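Local coordinates for hypothetical protein (Chromobacterium violaceum, PDB 2ID1), which probably silences ribosomes by binding protein uL14 of the large subunit and keeping the 30S and 50S subunits from joining, at residues A10-D16 with S54-L59; L25-T31 with L103-Q107; V39-N45 with M90-R95; V48-N53 with H72-V78. Numbering follows the deposited sequence.

Interaction 1 of 4, residues A10-D16 with S54-L59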
loop_
_atom_site.group_PDB
_atom_site.type_symbol
_atom_site.label_atom_id
_atom_site.label_comp_id
_atom_site.label_asym_id
_atom_site.label_seq_id
_atom_site.Cartn_x
_atom_site.Cartn_y
_atom_site.Cartn_z
ATOM N N ALA A 10 -9.740 2.450 2.081
ATOM C CA ALA A 10 -8.315 2.232 2.304
ATOM C C ALA A 10 -7.519 3.412 1.772
ATOM O O ALA A 10 -6.500 3.785 2.345
ATOM C CB ALA A 10 -7.870 0.953 1.613
ATOM N N ILE A 11 -7.988 3.996 0.675
ATOM C CA ILE A 11 -7.313 5.131 0.066
ATOM C C ILE A 11 -7.488 6.360 0.933
ATOM O O ILE A 11 -6.517 7.031 1.281
ATOM C CB ILE A 11 -7.857 5.405 -1.351
ATOM C CG1 ILE A 11 -7.455 4.253 -2.279
ATOM C CG2 ILE A 11 -7.342 6.731 -1.879
ATOM C CD1 ILE A 11 -7.840 4.457 -3.719
ATOM N N GLU A 12 -8.728 6.652 1.296
ATOM C CA GLU A 12 -9.015 7.805 2.141
ATOM C C GLU A 12 -8.145 7.714 3.393
ATOM O O GLU A 12 -7.568 8.714 3.834
ATOM C CB GLU A 12 -10.505 7.813 2.525
ATOM C CG GLU A 12 -10.944 9.017 3.372
ATOM C CD GLU A 12 -12.433 8.991 3.734
ATOM O OE1 GLU A 12 -12.848 8.071 4.479
ATOM O OE2 GLU A 12 -13.181 9.892 3.272
ATOM N N ALA A 13 -8.049 6.505 3.949
ATOM C CA ALA A 13 -7.250 6.247 5.151
ATOM C C ALA A 13 -5.784 6.616 4.937
ATOM O O ALA A 13 -5.136 7.162 5.823
ATOM C CB ALA A 13 -7.361 4.781 5.540
ATOM N N LEU A 14 -5.266 6.300 3.758
ATOM C CA LEU A 14 -3.897 6.625 3.428
ATOM C C LEU A 14 -3.774 8.142 3.304
ATOM O O LEU A 14 -2.710 8.707 3.544
ATOM C CB LEU A 14 -3.512 5.948 2.114
ATOM C CG LEU A 14 -3.417 4.421 2.161
ATOM C CD1 LEU A 14 -3.634 3.834 0.791
ATOM C CD2 LEU A 14 -2.059 4.014 2.711
ATOM N N GLU A 15 -4.869 8.803 2.932
ATOM C CA GLU A 15 -4.859 10.256 2.792
ATOM C C GLU A 15 -4.948 10.968 4.147
ATOM O O GLU A 15 -4.548 12.117 4.275
ATOM C CB GLU A 15 -6.017 10.728 1.906
ATOM C CG GLU A 15 -6.004 10.208 0.479
ATOM C CD GLU A 15 -6.929 11.015 -0.442
ATOM O OE1 GLU A 15 -7.128 10.617 -1.621
ATOM O OE2 GLU A 15 -7.452 12.058 0.017
ATOM N N ASP A 16 -5.486 10.295 5.153
ATOM C CA ASP A 16 -5.587 10.916 6.462
ATOM C C ASP A 16 -4.202 11.193 7.030
ATOM O O ASP A 16 -4.047 12.092 7.848
ATOM C CB ASP A 16 -6.369 10.034 7.443
ATOM C CG ASP A 16 -7.751 9.654 6.926
ATOM O OD1 ASP A 16 -8.420 10.508 6.287
ATOM O OD2 ASP A 16 -8.171 8.496 7.183
ATOM N N SER A 54 -3.157 3.434 9.968
ATOM C CA SER A 54 -4.396 4.111 9.587
ATOM C C SER A 54 -5.262 3.205 8.702
ATOM O O SER A 54 -6.474 3.129 8.880
ATOM C CB SER A 54 -4.079 5.413 8.853
ATOM O OG SER A 54 -5.259 6.154 8.634
ATOM N N VAL A 55 -4.642 2.517 7.752
ATOM C CA VAL A 55 -5.404 1.635 6.894
ATOM C C VAL A 55 -6.077 0.524 7.681
ATOM O O VAL A 55 -7.213 0.158 7.390
ATOM C CB VAL A 55 -4.534 0.983 5.824
ATOM C CG1 VAL A 55 -5.308 -0.132 5.127
ATOM C CG2 VAL A 55 -4.095 2.024 4.823
ATOM N N GLN A 56 -5.395 -0.033 8.671
ATOM C CA GLN A 56 -6.012 -1.107 9.432
ATOM C C GLN A 56 -7.111 -0.582 10.338
ATOM O O GLN A 56 -8.213 -1.119 10.353
ATOM C CB GLN A 56 -4.976 -1.851 10.269
ATOM C CG GLN A 56 -4.023 -2.716 9.487
ATOM C CD GLN A 56 -3.000 -3.376 10.392
ATOM O OE1 GLN A 56 -3.351 -4.149 11.290
ATOM N NE2 GLN A 56 -1.728 -3.065 10.171
ATOM N N VAL A 57 -6.828 0.478 11.082
ATOM C CA VAL A 57 -7.834 1.016 11.988
ATOM C C VAL A 57 -9.102 1.488 11.285
ATOM O O VAL A 57 -10.192 1.418 11.854
ATOM C CB VAL A 57 -7.279 2.174 12.811
ATOM C CG1 VAL A 57 -8.332 2.656 13.792
ATOM C CG2 VAL A 57 -6.042 1.720 13.545
ATOM N N LYS A 58 -8.946 1.960 10.054
ATOM C CA LYS A 58 -10.064 2.453 9.257
ATOM C C LYS A 58 -10.933 1.315 8.726
ATOM O O LYS A 58 -12.162 1.384 8.784
ATOM C CB LYS A 58 -9.539 3.291 8.086
ATOM C CG LYS A 58 -9.864 4.773 8.171
ATOM C CD LYS A 58 -11.324 5.040 7.861
ATOM C CE LYS A 58 -11.710 6.458 8.249
ATOM N NZ LYS A 58 -10.872 7.473 7.555
ATOM N N LEU A 59 -10.292 0.273 8.203
ATOM C CA LEU A 59 -11.017 -0.873 7.678
ATOM C C LEU A 59 -11.660 -1.685 8.799
ATOM O O LEU A 59 -12.619 -2.412 8.566
ATOM C CB LEU A 59 -10.088 -1.780 6.873
ATOM C CG LEU A 59 -9.467 -1.177 5.624
ATOM C CD1 LEU A 59 -8.530 -2.182 5.001
ATOM C CD2 LEU A 59 -10.549 -0.781 4.651
#
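Ala-13, Lys-58 and Val-55 carry this helix-helix contact, each losing about 60 Å² of surface to the other segment. Ala-13 sits where the backbones come nearest, its CA 5.3 Å from the CA of Val-55. Its methyl points at the other helix, with Ala-13 CB 3.9 Å from Val-55 CA and 3.6 Å from Lys-58 CG, so a small side chain at this position lets the backbones approach closely. The two segment axes come within 8.4 Å and run at 131° to each other, an oblique crossing. These helices, 3-16 and 45-61, pack side by side on one face of the mixed four-stranded sheet of this RsfS-family α/β fold. Val-55 works on the sheet side of the interface: its CG2 lies 3.5 Å from Leu-14 CD2, and both side chains also rest on Val-87 of strand 85-90. Lys-58 works nearer the solvent. Its aliphatic part covers Ala-13, and its ammonium reaches back over the first helix, where Lys-58 NZ donates to Asp-16 OD2 at 2.9 Å in a salt bridge; a long ion pair of 3.7 Å joins Lys-58 NZ to Glu-12 OE1 and completes a three-residue charge network. Close to it, Ser-54 OG donates to the carbonyl Ala-13 O at 3.0 Å, tying one helix's side chain to the other's backbone near the last turn of segment 10-16.

Interaction 2 of 4, residues L25-T31 with L103-Q107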
loop_
_atom_site.group_PDB
_atom_site.type_symbol
_atom_site.label_atom_id
_atom_site.label_comp_id
_atom_site.label_asym_id
_atom_site.label_seq_id
_atom_site.Cartn_x
_atom_site.Cartn_y
_atom_site.Cartn_z
ATOM N N LEU A 25 -4.545 -0.156 -8.532
ATOM C CA LEU A 25 -4.487 -1.002 -9.728
ATOM C C LEU A 25 -5.544 -2.098 -9.701
ATOM O O LEU A 25 -5.848 -2.658 -8.651
ATOM C CB LEU A 25 -3.109 -1.646 -9.883
ATOM C CG LEU A 25 -1.964 -0.707 -10.268
ATOM C CD1 LEU A 25 -0.673 -1.505 -10.352
ATOM C CD2 LEU A 25 -2.260 -0.027 -11.599
ATOM N N ASP A 26 -6.089 -2.403 -10.871
ATOM C CA ASP A 26 -7.114 -3.425 -11.002
ATOM C C ASP A 26 -6.502 -4.766 -11.390
ATOM O O ASP A 26 -6.409 -5.094 -12.566
ATOM C CB ASP A 26 -8.111 -2.997 -12.069
ATOM C CG ASP A 26 -9.343 -3.867 -12.094
ATOM O OD1 ASP A 26 -10.172 -3.669 -13.006
ATOM O OD2 ASP A 26 -9.486 -4.739 -11.206
ATOM N N THR A 27 -6.100 -5.549 -10.401
ATOM C CA THR A 27 -5.476 -6.835 -10.669
ATOM C C THR A 27 -6.472 -7.921 -11.035
ATOM O O THR A 27 -6.100 -9.085 -11.241
ATOM C CB THR A 27 -4.686 -7.300 -9.462
ATOM O OG1 THR A 27 -5.557 -7.361 -8.330
ATOM C CG2 THR A 27 -3.558 -6.339 -9.178
ATOM N N SER A 28 -7.738 -7.527 -11.104
ATOM C CA SER A 28 -8.851 -8.426 -11.431
ATOM C C SER A 28 -8.533 -9.498 -12.466
ATOM O O SER A 28 -8.707 -10.681 -12.208
ATOM C CB SER A 28 -10.041 -7.602 -11.917
ATOM O OG SER A 28 -9.650 -6.762 -12.990
ATOM N N LYS A 29 -8.071 -9.086 -13.638
ATOM C CA LYS A 29 -7.761 -10.042 -14.687
ATOM C C LYS A 29 -6.306 -10.501 -14.687
ATOM O O LYS A 29 -5.823 -11.007 -15.696
ATOM C CB LYS A 29 -8.117 -9.445 -16.044
ATOM C CG LYS A 29 -9.491 -8.820 -16.028
ATOM C CD LYS A 29 -9.888 -8.207 -17.347
ATOM C CE LYS A 29 -11.010 -7.203 -17.106
ATOM N NZ LYS A 29 -12.089 -7.758 -16.228
ATOM N N LEU A 30 -5.606 -10.342 -13.566
ATOM C CA LEU A 30 -4.212 -10.774 -13.503
ATOM C C LEU A 30 -3.989 -11.886 -12.497
ATOM O O LEU A 30 -3.043 -12.657 -12.621
ATOM C CB LEU A 30 -3.299 -9.598 -13.181
ATOM C CG LEU A 30 -3.191 -8.523 -14.262
ATOM C CD1 LEU A 30 -2.742 -9.152 -15.564
ATOM C CD2 LEU A 30 -4.535 -7.833 -14.428
ATOM N N THR A 31 -4.857 -11.958 -11.493
ATOM C CA THR A 31 -4.784 -13.006 -10.470
ATOM C C THR A 31 -6.096 -13.154 -9.742
ATOM O O THR A 31 -6.998 -12.319 -9.850
ATOM C CB THR A 31 -3.716 -12.738 -9.384
ATOM O OG1 THR A 31 -3.567 -11.324 -9.195
ATOM C CG2 THR A 31 -2.397 -13.383 -9.761
ATOM N N LEU A 103 4.588 -4.757 -12.368
ATOM C CA LEU A 103 4.081 -6.110 -12.484
ATOM C C LEU A 103 2.609 -6.086 -12.870
ATOM O O LEU A 103 2.176 -6.734 -13.822
ATOM C CB LEU A 103 4.252 -6.822 -11.148
ATOM C CG LEU A 103 4.585 -8.302 -11.184
ATOM C CD1 LEU A 103 4.798 -8.788 -9.770
ATOM C CD2 LEU A 103 3.480 -9.052 -11.857
ATOM N N TRP A 104 1.828 -5.320 -12.135
ATOM C CA TRP A 104 0.427 -5.273 -12.443
ATOM C C TRP A 104 0.112 -4.192 -13.463
ATOM O O TRP A 104 -0.941 -3.565 -13.410
ATOM C CB TRP A 104 -0.351 -5.085 -11.149
ATOM C CG TRP A 104 0.086 -6.059 -10.098
ATOM C CD1 TRP A 104 0.880 -5.801 -9.019
ATOM C CD2 TRP A 104 -0.246 -7.452 -10.021
ATOM N NE1 TRP A 104 1.064 -6.944 -8.272
ATOM C CE2 TRP A 104 0.388 -7.972 -8.868
ATOM C CE3 TRP A 104 -1.004 -8.315 -10.825
ATOM C CZ2 TRP A 104 0.263 -9.314 -8.483
ATOM C CZ3 TRP A 104 -1.128 -9.647 -10.448
ATOM C CH2 TRP A 104 -0.492 -10.135 -9.290
ATOM N N GLY A 105 1.027 -3.982 -14.407
ATOM C CA GLY A 105 0.814 -2.970 -15.433
ATOM C C GLY A 105 0.567 -1.593 -14.840
ATOM O O GLY A 105 -0.498 -0.999 -15.022
ATOM N N GLY A 106 1.555 -1.093 -14.109
ATOM C CA GLY A 106 1.444 0.224 -13.513
ATOM C C GLY A 106 2.807 0.880 -13.585
ATOM O O GLY A 106 3.828 0.189 -13.544
ATOM N N GLN A 107 2.850 2.202 -13.714
ATOM C CA GLN A 107 4.146 2.872 -13.765
ATOM C C GLN A 107 4.424 3.451 -12.390
ATOM O O GLN A 107 3.553 4.088 -11.790
ATOM C CB GLN A 107 4.147 3.982 -14.830
ATOM C CG GLN A 107 3.156 5.103 -14.554
ATOM C CD GLN A 107 3.057 6.098 -15.706
ATOM O OE1 GLN A 107 2.511 7.201 -15.549
ATOM N NE2 GLN A 107 3.578 5.710 -16.873
#
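Leu-25, near the end of edge strand 22-26, begins the contact: its CD1 lies 3.7 Å from Trp-104 CB, and its CD2 is 4.2 Å from Gly-106 CA. A side chain on Gly-106 would run into Leu-25 CD1, so the bare glycine backbone leaves room for the leucine. Asp-26 turns its CB away and organises the bend instead; its OD2 accepts from Ser-28 N at 3.3 Å in an Asx turn and from Ser-28 OG at 2.7 Å, while also pairing with Arg-36. Next comes Thr-27, whose CG2 approaches Trp-104 CD2 to 3.6 Å; its hydroxyl is taken up by the carbonyl of Phe-34. The chain then curls round, with Leu-30 N and Thr-31 N both donating to Thr-27 O, at 2.7 and 3.1 Å. That turn brings Leu-30 CB to the edge of the indole, 3.5 Å from Trp-104 CZ3, and places Thr-31 OG1 3.2 Å from the same CZ3 atom. Trp-104, covered over 130 Å² by this segment, thus fits into the curve of the 25-31 loop and also touches Met-37 on the adjoining strand 36-41. It pins the chain just after helix 100-103 against the edge of the sheet. Since van der Waals packing, mostly on Trp-104, joins these segments, without hydrogen bonds or ion pairs between them, the attachment depends on shape and apolar burial.

Interaction 3 of 4, residues V39-N45 with M90-R95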
loop_
_atom_site.group_PDB
_atom_site.type_symbol
_atom_site.label_atom_id
_atom_site.label_comp_id
_atom_site.label_asym_id
_atom_site.label_seq_id
_atom_site.Cartn_x
_atom_site.Cartn_y
_atom_site.Cartn_z
ATOM N N VAL A 39 -0.917 1.163 -3.749
ATOM C CA VAL A 39 0.468 1.378 -3.370
ATOM C C VAL A 39 0.672 2.844 -3.019
ATOM O O VAL A 39 0.564 3.704 -3.891
ATOM C CB VAL A 39 1.425 1.032 -4.523
ATOM C CG1 VAL A 39 2.853 1.360 -4.126
ATOM C CG2 VAL A 39 1.282 -0.429 -4.910
ATOM N N ALA A 40 0.951 3.142 -1.753
ATOM C CA ALA A 40 1.179 4.527 -1.354
ATOM C C ALA A 40 2.576 4.650 -0.774
ATOM O O ALA A 40 3.151 3.671 -0.297
ATOM C CB ALA A 40 0.126 4.975 -0.340
ATOM N N THR A 41 3.119 5.861 -0.816
ATOM C CA THR A 41 4.471 6.120 -0.318
ATOM C C THR A 41 4.547 6.867 1.009
ATOM O O THR A 41 3.793 7.802 1.248
ATOM C CB THR A 41 5.270 6.937 -1.344
ATOM O OG1 THR A 41 5.302 6.235 -2.593
ATOM C CG2 THR A 41 6.696 7.161 -0.863
ATOM N N GLY A 42 5.471 6.448 1.863
ATOM C CA GLY A 42 5.655 7.120 3.134
ATOM C C GLY A 42 7.083 7.630 3.198
ATOM O O GLY A 42 8.014 6.858 2.951
ATOM N N ASP A 43 7.271 8.909 3.518
ATOM C CA ASP A 43 8.616 9.477 3.574
ATOM C C ASP A 43 9.513 8.983 4.714
ATOM O O ASP A 43 10.706 9.258 4.718
ATOM C CB ASP A 43 8.543 11.006 3.617
ATOM C CG ASP A 43 7.854 11.598 2.392
ATOM O OD1 ASP A 43 8.212 11.214 1.251
ATOM O OD2 ASP A 43 6.958 12.459 2.572
ATOM N N SER A 44 8.967 8.243 5.667
ATOM C CA SER A 44 9.784 7.764 6.772
ATOM C C SER A 44 9.092 6.607 7.446
ATOM O O SER A 44 7.873 6.535 7.428
ATOM C CB SER A 44 9.987 8.884 7.774
ATOM O OG SER A 44 8.772 9.589 7.952
ATOM N N ASN A 45 9.856 5.709 8.051
ATOM C CA ASN A 45 9.260 4.557 8.715
ATOM C C ASN A 45 8.099 4.983 9.573
ATOM O O ASN A 45 7.087 4.294 9.649
ATOM C CB ASN A 45 10.272 3.883 9.603
ATOM C CG ASN A 45 11.602 3.807 8.959
ATOM O OD1 ASN A 45 12.226 4.839 8.681
ATOM N ND2 ASN A 45 12.059 2.587 8.692
HETATM N N MSE A 90 5.066 1.782 1.295
HETATM C CA MSE A 90 6.509 1.594 1.273
HETATM C C MSE A 90 7.327 2.871 1.087
HETATM O O MSE A 90 6.825 3.877 0.590
HETATM C CB MSE A 90 6.849 0.571 0.199
HETATM C CG MSE A 90 6.055 0.734 -1.092
HETATM SE SE MSE A 90 6.279 -0.763 -2.365
HETATM C CE MSE A 90 4.419 -0.976 -2.889
ATOM N N LEU A 91 8.582 2.841 1.527
ATOM C CA LEU A 91 9.472 3.994 1.388
ATOM C C LEU A 91 9.772 4.240 -0.080
ATOM O O LEU A 91 9.880 3.299 -0.866
ATOM C CB LEU A 91 10.777 3.731 2.098
ATOM C CG LEU A 91 10.734 3.789 3.613
ATOM C CD1 LEU A 91 11.899 3.008 4.175
ATOM C CD2 LEU A 91 10.776 5.231 4.056
ATOM N N PRO A 92 9.967 5.509 -0.460
ATOM C CA PRO A 92 10.256 5.884 -1.850
ATOM C C PRO A 92 11.339 5.029 -2.519
ATOM O O PRO A 92 11.137 4.509 -3.628
ATOM C CB PRO A 92 10.656 7.355 -1.735
ATOM C CG PRO A 92 11.238 7.437 -0.354
ATOM C CD PRO A 92 10.267 6.626 0.450
ATOM N N ALA A 93 12.485 4.885 -1.843
ATOM C CA ALA A 93 13.602 4.077 -2.354
ATOM C C ALA A 93 13.195 2.609 -2.481
ATOM O O ALA A 93 13.661 1.905 -3.375
ATOM C CB ALA A 93 14.813 4.203 -1.430
ATOM N N VAL A 94 12.328 2.153 -1.580
ATOM C CA VAL A 94 11.870 0.780 -1.620
ATOM C C VAL A 94 10.899 0.584 -2.770
ATOM O O VAL A 94 11.058 -0.337 -3.575
ATOM C CB VAL A 94 11.194 0.372 -0.309
ATOM C CG1 VAL A 94 10.710 -1.074 -0.397
ATOM C CG2 VAL A 94 12.181 0.522 0.833
ATOM N N ARG A 95 9.894 1.448 -2.867
ATOM C CA ARG A 95 8.922 1.332 -3.954
ATOM C C ARG A 95 9.659 1.268 -5.294
ATOM O O ARG A 95 9.471 0.330 -6.066
ATOM C CB ARG A 95 7.971 2.519 -3.918
ATOM C CG ARG A 95 6.815 2.445 -4.882
ATOM C CD ARG A 95 5.838 3.549 -4.528
ATOM N NE ARG A 95 4.653 3.595 -5.368
ATOM C CZ ARG A 95 3.611 4.383 -5.126
ATOM N NH1 ARG A 95 2.567 4.388 -5.939
ATOM N NH2 ARG A 95 3.598 5.169 -4.066
#
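Parallel β-strand pairing at the centre of the mixed sheet, between strands 36-41 and 85-90, opens this contact, which continues into the helix that follows the second strand. Met-90, a selenomethionine, bridges to Thr-41 with both its backbone N and O satisfied by the 39-45 segment: Met-90 N donates to Ala-40 O at 3.1 Å, and Met-90 O accepts from Gly-42 N at 3.2 Å. A CA-H...O contact, Thr-41 CA to Met-90 O at 3.4 Å, supplements the pair. Just past the strand ends, Leu-91 CA makes another to Gly-42 O at 3.6 Å, while Leu-91 N pairs with Glu-76 on the opposite side. Leu-91 occupies the N-cap position of helix 92-98, and its carbonyl accepts from Arg-95 N at 2.7 Å. Arg-95 reaches back from that first turn in an extended conformation. Two of its donors find partners outside these segments: NE in a salt bridge with Glu-101, NH1 on the carbonyl of Asp-21. Beyond the strand, Asp-43 N is bonded to the side chain of Gln-47, and Asn-45 ND2 to the carbonyl of Ser-74. At the guanidinium edge, Arg-95 NH2 donates to Thr-41 OG1 across a very short 2.5 Å.

Interaction 4 of 4, residues V48-N53 with H72-V78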
loop_
_atom_site.group_PDB
_atom_site.type_symbol
_atom_site.label_atom_id
_atom_site.label_comp_id
_atom_site.label_asym_id
_atom_site.label_seq_id
_atom_site.Cartn_x
_atom_site.Cartn_y
_atom_site.Cartn_z
ATOM N N VAL A 48 5.339 5.651 7.250
ATOM C CA VAL A 48 4.943 4.419 6.634
ATOM C C VAL A 48 4.111 3.576 7.574
ATOM O O VAL A 48 3.069 3.058 7.191
ATOM C CB VAL A 48 6.152 3.623 6.230
ATOM C CG1 VAL A 48 5.719 2.289 5.644
ATOM C CG2 VAL A 48 6.947 4.421 5.220
ATOM N N LYS A 49 4.591 3.430 8.803
ATOM C CA LYS A 49 3.900 2.650 9.807
ATOM C C LYS A 49 2.582 3.296 10.198
ATOM O O LYS A 49 1.628 2.600 10.543
ATOM C CB LYS A 49 4.800 2.473 11.024
ATOM C CG LYS A 49 5.938 1.485 10.784
ATOM C CD LYS A 49 7.136 1.704 11.724
ATOM C CE LYS A 49 6.841 1.303 13.162
ATOM N NZ LYS A 49 8.022 1.649 13.997
ATOM N N ALA A 50 2.523 4.624 10.139
ATOM C CA ALA A 50 1.300 5.353 10.472
ATOM C C ALA A 50 0.270 5.139 9.365
ATOM O O ALA A 50 -0.913 4.962 9.629
ATOM C CB ALA A 50 1.600 6.841 10.629
ATOM N N LEU A 51 0.735 5.166 8.123
ATOM C CA LEU A 51 -0.139 4.948 6.982
ATOM C C LEU A 51 -0.668 3.512 7.088
ATOM O O LEU A 51 -1.862 3.269 6.905
ATOM C CB LEU A 51 0.635 5.147 5.666
ATOM C CG LEU A 51 1.104 6.567 5.298
ATOM C CD1 LEU A 51 2.208 6.492 4.264
ATOM C CD2 LEU A 51 -0.069 7.398 4.785
ATOM N N ALA A 52 0.222 2.569 7.401
ATOM C CA ALA A 52 -0.159 1.174 7.552
ATOM C C ALA A 52 -1.173 1.050 8.686
ATOM O O ALA A 52 -2.172 0.355 8.550
ATOM C CB ALA A 52 1.051 0.329 7.851
ATOM N N ASN A 53 -0.931 1.724 9.805
ATOM C CA ASN A 53 -1.860 1.637 10.916
ATOM C C ASN A 53 -3.189 2.251 10.566
ATOM O O ASN A 53 -4.239 1.671 10.833
ATOM C CB ASN A 53 -1.313 2.325 12.167
ATOM C CG ASN A 53 -0.288 1.467 12.922
ATOM O OD1 ASN A 53 -0.411 0.235 12.992
ATOM N ND2 ASN A 53 0.713 2.124 13.509
ATOM N N HIS A 72 5.361 -4.584 9.260
ATOM C CA HIS A 72 4.956 -3.407 10.002
ATOM C C HIS A 72 6.046 -2.955 10.976
ATOM O O HIS A 72 5.996 -1.852 11.525
ATOM C CB HIS A 72 3.675 -3.678 10.790
ATOM C CG HIS A 72 3.011 -2.431 11.281
ATOM N ND1 HIS A 72 2.059 -1.759 10.546
ATOM C CD2 HIS A 72 3.241 -1.673 12.382
ATOM C CE1 HIS A 72 1.734 -0.638 11.168
ATOM N NE2 HIS A 72 2.438 -0.561 12.284
ATOM N N GLU A 73 7.040 -3.808 11.175
ATOM C CA GLU A 73 8.129 -3.537 12.099
ATOM C C GLU A 73 9.151 -2.530 11.594
ATOM O O GLU A 73 9.232 -1.415 12.106
ATOM C CB GLU A 73 8.806 -4.860 12.441
ATOM C CG GLU A 73 8.980 -5.778 11.207
ATOM C CD GLU A 73 7.989 -6.956 11.139
ATOM O OE1 GLU A 73 6.938 -6.939 11.829
ATOM O OE2 GLU A 73 8.274 -7.899 10.370
ATOM N N SER A 74 9.935 -2.920 10.594
ATOM C CA SER A 74 10.970 -2.051 10.026
ATOM C C SER A 74 10.395 -0.779 9.400
ATOM O O SER A 74 11.059 0.260 9.368
ATOM C CB SER A 74 11.741 -2.801 8.954
ATOM O OG SER A 74 10.944 -2.896 7.777
ATOM N N GLY A 75 9.174 -0.877 8.877
ATOM C CA GLY A 75 8.533 0.277 8.268
ATOM C C GLY A 75 9.132 0.665 6.928
ATOM O O GLY A 75 9.200 1.841 6.570
ATOM N N GLU A 76 9.561 -0.334 6.173
ATOM C CA GLU A 76 10.164 -0.066 4.885
ATOM C C GLU A 76 9.206 -0.467 3.776
ATOM O O GLU A 76 9.053 0.236 2.773
ATOM C CB GLU A 76 11.478 -0.829 4.788
ATOM C CG GLU A 76 12.313 -0.683 6.053
ATOM C CD GLU A 76 13.671 -1.309 5.920
ATOM O OE1 GLU A 76 13.728 -2.512 5.584
ATOM O OE2 GLU A 76 14.682 -0.607 6.154
ATOM N N TRP A 77 8.542 -1.592 3.987
ATOM C CA TRP A 77 7.586 -2.119 3.036
ATOM C C TRP A 77 6.563 -2.892 3.837
ATOM O O TRP A 77 6.779 -4.056 4.169
ATOM C CB TRP A 77 8.287 -3.042 2.035
ATOM C CG TRP A 77 7.371 -3.763 1.116
ATOM C CD1 TRP A 77 6.004 -3.725 1.108
ATOM C CD2 TRP A 77 7.748 -4.670 0.082
ATOM N NE1 TRP A 77 5.503 -4.557 0.134
ATOM C CE2 TRP A 77 6.549 -5.151 -0.519
ATOM C CE3 TRP A 77 8.982 -5.129 -0.408
ATOM C CZ2 TRP A 77 6.542 -6.064 -1.573
ATOM C CZ3 TRP A 77 8.982 -6.045 -1.462
ATOM C CH2 TRP A 77 7.763 -6.501 -2.035
ATOM N N VAL A 78 5.460 -2.223 4.156
ATOM C CA VAL A 78 4.373 -2.823 4.922
ATOM C C VAL A 78 3.248 -3.226 3.975
ATOM O O VAL A 78 2.844 -2.450 3.109
ATOM C CB VAL A 78 3.804 -1.829 5.964
ATOM C CG1 VAL A 78 2.678 -2.489 6.771
ATOM C CG2 VAL A 78 4.917 -1.348 6.887
#
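His-72 lays its imidazole beside helix 45-61, next to Ala-52 and Asn-53: His-72 CE1 is 3.5 Å from Ala-52 CB, 3.3 Å from Lys-49 O and 2.9 Å from Asn-53 OD1. Lys-49 runs its aliphatic chain along the loop, with Lys-49 CG 3.8 Å from Gly-75 CA and Lys-49 CE 3.8 Å from Glu-73 O. Gly-75 has a positive phi, and a CB there would collide with Lys-49 CD, so glycine suits both the turn and the close approach of the helix. Deeper in, the contact becomes purely apolar. Ala-52 CB meets Val-78 CG1 at 3.4 Å, and Val-48 CG1 meets Val-78 CG2 at 3.9 Å. The helix therefore packs against the start of edge strand 77-82 and the loop leading into it; Val-78 is hydrogen-bonded through its backbone to Val-89 of neighbouring strand 85-90, on whose side chain Val-48 and Leu-51 also rest.

Interactions 1 and 4 share helix 45-61: successive parts of it meet helix 3-16 and the entry to strand 77-82, and Leu-14 O lies 3.2 Å from Leu-51 CD2 where the two contacts touch. Interactions 3 and 4 are neighbours, their centres about 9 Å apart, and are probably joined by hydrogen bonds from Asn-45 ND2 to Ser-74 O (2.6 Å) and from Leu-91 N to Glu-76 O (2.9 Å). Leu-14 CD2 also reaches Ala-40 CB at 3.9 Å, joining interaction 1 to interaction 3. Interaction 2 stands apart at the other edge of the sheet, with its centre about 23 Å from that of interaction 4, and encloses interactions 3 and 4 along the chain.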